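Local coordinates for A rubisco-like protein (PDB 3NWR) that is a rubisco-like protein classed as a lyase, probably using its TIM-barrel domain to catalyse a reaction whose substrate is not established, at residues P278-A283 against V313-V318. Sequence-based numbering, arbitrary orientation.
Sequences PLVLHA and VDHMHV
His282 bridges His315 and His317 between neighbouring parallel strands of the rubisco-type TIM barrel, a buried example of how a beta-alpha-beta unit, whose crossover carries helix 301-309, can be joined by side chains as well as backbone. CG of His282 stands anti to the backbone N (chi1 -179°), and the ring reaches back toward the neighbouring strand with a nitrogen for each partner. ND1 meets His315 ND1 at 2.9 Å, nearly straight and in the plane of both rings, which meet rim to rim almost perpendicularly; His282 NE2 reaches His317 NE2, also at 2.9 Å but more bent, with the planes at 85°. These two bonds should fix the ring's rotation. His315 is held in turn by Thr152 at NE2 and by Val280, whose CG1 lies over one ring face, 3.4 Å from NE2. The backbone link runs from Ala283 N to His315 O (3.3 Å), the nitrogen above the carbonyl plane. On the sheet's other face, Ala283 CB packs against Met316 SD (3.8 Å) and Val313 CG1. Before the strand proper, Asp314 N binds Leu281 O, and the Asp314 carboxylate returns the link: the anti lone pair of OD2 receives Leu281 N at 2.8 Å, while Arg274 forms a salt bridge to the same oxygen. Beside His317, one water accepts from His317 N and donates to Ala283 O, 2.8 Å from the water oxygen.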
ATOM      1  N   PRO A 278     -22.918  -7.460   5.325  1.00 14.26           N
ATOM      2  CA  PRO A 278     -23.488  -8.445   4.400  1.00 13.82           C
ATOM      3  C   PRO A 278     -23.599  -7.919   2.974  1.00 16.71           C
ATOM      4  O   PRO A 278     -24.151  -8.613   2.117  1.00 14.69           O
ATOM      5  CB  PRO A 278     -24.884  -8.678   4.982  1.00 14.83           C
ATOM      6  CG  PRO A 278     -25.245  -7.362   5.580  1.00 15.16           C
ATOM      7  CD  PRO A 278     -23.955  -6.787   6.128  1.00 15.05           C
ATOM      8  N   LEU A 279     -23.086  -6.717   2.727  1.00 14.89           N
ATOM      9  CA  LEU A 279     -23.194  -6.079   1.421  1.00 14.95           C
ATOM     10  C   LEU A 279     -22.114  -6.579   0.466  1.00 13.13           C
ATOM     11  O   LEU A 279     -21.144  -7.210   0.881  1.00 15.15           O
ATOM     12  CB  LEU A 279     -23.095  -4.556   1.567  1.00 13.60           C
ATOM     13  CG  LEU A 279     -24.093  -3.946   2.553  1.00 13.17           C
ATOM     14  CD1 LEU A 279     -23.785  -2.488   2.817  1.00 14.45           C
ATOM     15  CD2 LEU A 279     -25.505  -4.120   2.009  1.00 16.28           C
ATOM     16  N   VAL A 280     -22.310  -6.309  -0.817  1.00 12.31           N
ATOM     17  CA  VAL A 280     -21.265  -6.529  -1.818  1.00 12.74           C
ATOM     18  C   VAL A 280     -20.110  -5.573  -1.540  1.00 12.78           C
ATOM     19  O   VAL A 280     -20.322  -4.387  -1.311  1.00 13.70           O
ATOM     20  CB  VAL A 280     -21.819  -6.269  -3.225  1.00 13.10           C
ATOM     21  CG1 VAL A 280     -20.711  -6.389  -4.278  1.00 14.78           C
ATOM     22  CG2 VAL A 280     -22.949  -7.241  -3.531  1.00 14.93           C
ATOM     23  N   LEU A 281     -18.892  -6.102  -1.580  1.00 12.33           N
ATOM     24  CA  LEU A 281     -17.687  -5.323  -1.327  1.00 12.73           C
ATOM     25  C   LEU A 281     -16.997  -5.053  -2.662  1.00 12.29           C
ATOM     26  O   LEU A 281     -16.372  -5.949  -3.247  1.00 13.80           O
ATOM     27  CB  LEU A 281     -16.757  -6.099  -0.397  1.00 16.01           C
ATOM     28  CG  LEU A 281     -16.316  -5.441   0.901  1.00 30.29           C
ATOM     29  CD1 LEU A 281     -15.262  -6.312   1.571  1.00 19.69           C
ATOM     30  CD2 LEU A 281     -15.793  -4.039   0.643  1.00 20.91           C
ATOM     31  N   HIS A 282     -17.150  -3.830  -3.154  1.00 11.09           N
ATOM     32  CA  HIS A 282     -16.579  -3.415  -4.440  1.00 11.65           C
ATOM     33  C   HIS A 282     -15.209  -2.788  -4.169  1.00 11.64           C
ATOM     34  O   HIS A 282     -15.117  -1.684  -3.630  1.00 11.59           O
ATOM     35  CB  HIS A 282     -17.520  -2.407  -5.129  1.00 11.97           C
ATOM     36  CG  HIS A 282     -17.040  -1.929  -6.467  1.00 10.79           C
ATOM     37  ND1 HIS A 282     -17.300  -2.605  -7.640  1.00 11.20           N
ATOM     38  CD2 HIS A 282     -16.338  -0.825  -6.816  1.00 11.42           C
ATOM     39  CE1 HIS A 282     -16.767  -1.946  -8.655  1.00 12.76           C
ATOM     40  NE2 HIS A 282     -16.168  -0.867  -8.182  1.00 12.73           N
ATOM     41  N   ALA A 283     -14.147  -3.492  -4.548  1.00 11.31           N
ATOM     42  CA  ALA A 283     -12.789  -3.033  -4.267  1.00 10.80           C
ATOM     43  C   ALA A 283     -12.269  -2.087  -5.342  1.00 11.41           C
ATOM     44  O   ALA A 283     -12.185  -2.470  -6.511  1.00 12.30           O
ATOM     45  CB  ALA A 283     -11.851  -4.242  -4.134  1.00 12.00           C
ATOM     46  N   VAL A 313     -13.174  -9.546  -0.726  1.00 11.55           N
ATOM     47  CA  VAL A 313     -13.793  -8.633  -1.687  1.00 11.43           C
ATOM     48  C   VAL A 313     -14.576  -9.393  -2.773  1.00 12.25           C
ATOM     49  O   VAL A 313     -14.252 -10.536  -3.099  1.00 13.15           O
ATOM     50  CB  VAL A 313     -12.767  -7.696  -2.342  1.00  9.93           C
ATOM     51  CG1 VAL A 313     -12.095  -6.832  -1.274  1.00 12.19           C
ATOM     52  CG2 VAL A 313     -11.727  -8.494  -3.127  1.00 13.82           C
ATOM     53  N   ASP A 314     -15.589  -8.740  -3.338  1.00 10.89           N
ATOM     54  CA  ASP A 314     -16.479  -9.384  -4.299  1.00 10.87           C
ATOM     55  C   ASP A 314     -16.178  -9.004  -5.743  1.00 11.29           C
ATOM     56  O   ASP A 314     -16.443  -9.789  -6.654  1.00 12.64           O
ATOM     57  CB  ASP A 314     -17.923  -8.999  -3.982  1.00 11.37           C
ATOM     58  CG  ASP A 314     -18.410  -9.613  -2.700  1.00 13.57           C
ATOM     59  OD1 ASP A 314     -18.422 -10.857  -2.627  1.00 13.11           O
ATOM     60  OD2 ASP A 314     -18.776  -8.859  -1.768  1.00 13.15           O
ATOM     61  N   HIS A 315     -15.676  -7.787  -5.941  1.00 11.65           N
ATOM     62  CA  HIS A 315     -15.326  -7.270  -7.260  1.00 12.16           C
ATOM     63  C   HIS A 315     -13.894  -6.769  -7.243  1.00 12.84           C
ATOM     64  O   HIS A 315     -13.438  -6.216  -6.240  1.00 13.45           O
ATOM     65  CB  HIS A 315     -16.167  -6.053  -7.630  1.00 11.30           C
ATOM     66  CG  HIS A 315     -17.649  -6.256  -7.575  1.00 11.55           C
ATOM     67  ND1 HIS A 315     -18.529  -5.202  -7.679  1.00 12.52           N
ATOM     68  CD2 HIS A 315     -18.408  -7.372  -7.449  1.00 12.67           C
ATOM     69  CE1 HIS A 315     -19.770  -5.660  -7.618  1.00 11.85           C
ATOM     70  NE2 HIS A 315     -19.723  -6.974  -7.482  1.00 12.60           N
ATOM     71  N   MET A 316     -13.196  -6.913  -8.371  1.00 12.85           N
ATOM     72  CA  MET A 316     -11.882  -6.299  -8.547  1.00 12.48           C
ATOM     73  C   MET A 316     -11.802  -5.579  -9.884  1.00 12.94           C
ATOM     74  O   MET A 316     -12.330  -6.067 -10.888  1.00 13.69           O
ATOM     75  CB  MET A 316     -10.762  -7.349  -8.495  1.00 13.69           C
ATOM     76  CG  MET A 316     -10.465  -7.895  -7.096  1.00 12.71           C
ATOM     77  SD  MET A 316      -9.594  -6.737  -5.994  1.00 12.70           S
ATOM     78  CE  MET A 316      -7.912  -6.795  -6.640  1.00 13.78           C
ATOM     79  N   HIS A 317     -11.125  -4.434  -9.896  1.00 12.05           N
ATOM     80  CA  HIS A 317     -10.920  -3.667 -11.116  1.00 12.27           C
ATOM     81  C   HIS A 317      -9.743  -4.176 -11.929  1.00 11.88           C
ATOM     82  O   HIS A 317      -8.680  -4.507 -11.368  1.00 12.47           O
ATOM     83  CB  HIS A 317     -10.700  -2.199 -10.775  1.00 11.35           C
ATOM     84  CG  HIS A 317     -11.967  -1.452 -10.558  1.00 13.01           C
ATOM     85  ND1 HIS A 317     -12.490  -0.600 -11.504  1.00 16.04           N
ATOM     86  CD2 HIS A 317     -12.838  -1.449  -9.520  1.00 13.41           C
ATOM     87  CE1 HIS A 317     -13.627  -0.096 -11.055  1.00 18.13           C
ATOM     88  NE2 HIS A 317     -13.860  -0.596  -9.854  1.00 13.10           N
ATOM     89  N   VAL A 318      -9.927  -4.194 -13.248  1.00 11.07           N
ATOM     90  CA  VAL A 318      -8.895  -4.653 -14.174  1.00 13.62           C
ATOM     91  C   VAL A 318      -8.542  -3.619 -15.240  1.00 12.30           C
ATOM     92  O   VAL A 318      -7.745  -3.900 -16.139  1.00 14.42           O
ATOM     93  CB  VAL A 318      -9.304  -5.969 -14.869  1.00 12.19           C
ATOM     94  CG1 VAL A 318      -9.549  -7.055 -13.835  1.00 13.51           C
ATOM     95  CG2 VAL A 318     -10.541  -5.782 -15.750  1.00 13.70           C
TER
HETATM   96  O   HOH W   1      -9.852  -3.698  -7.364  1.00 12.06           O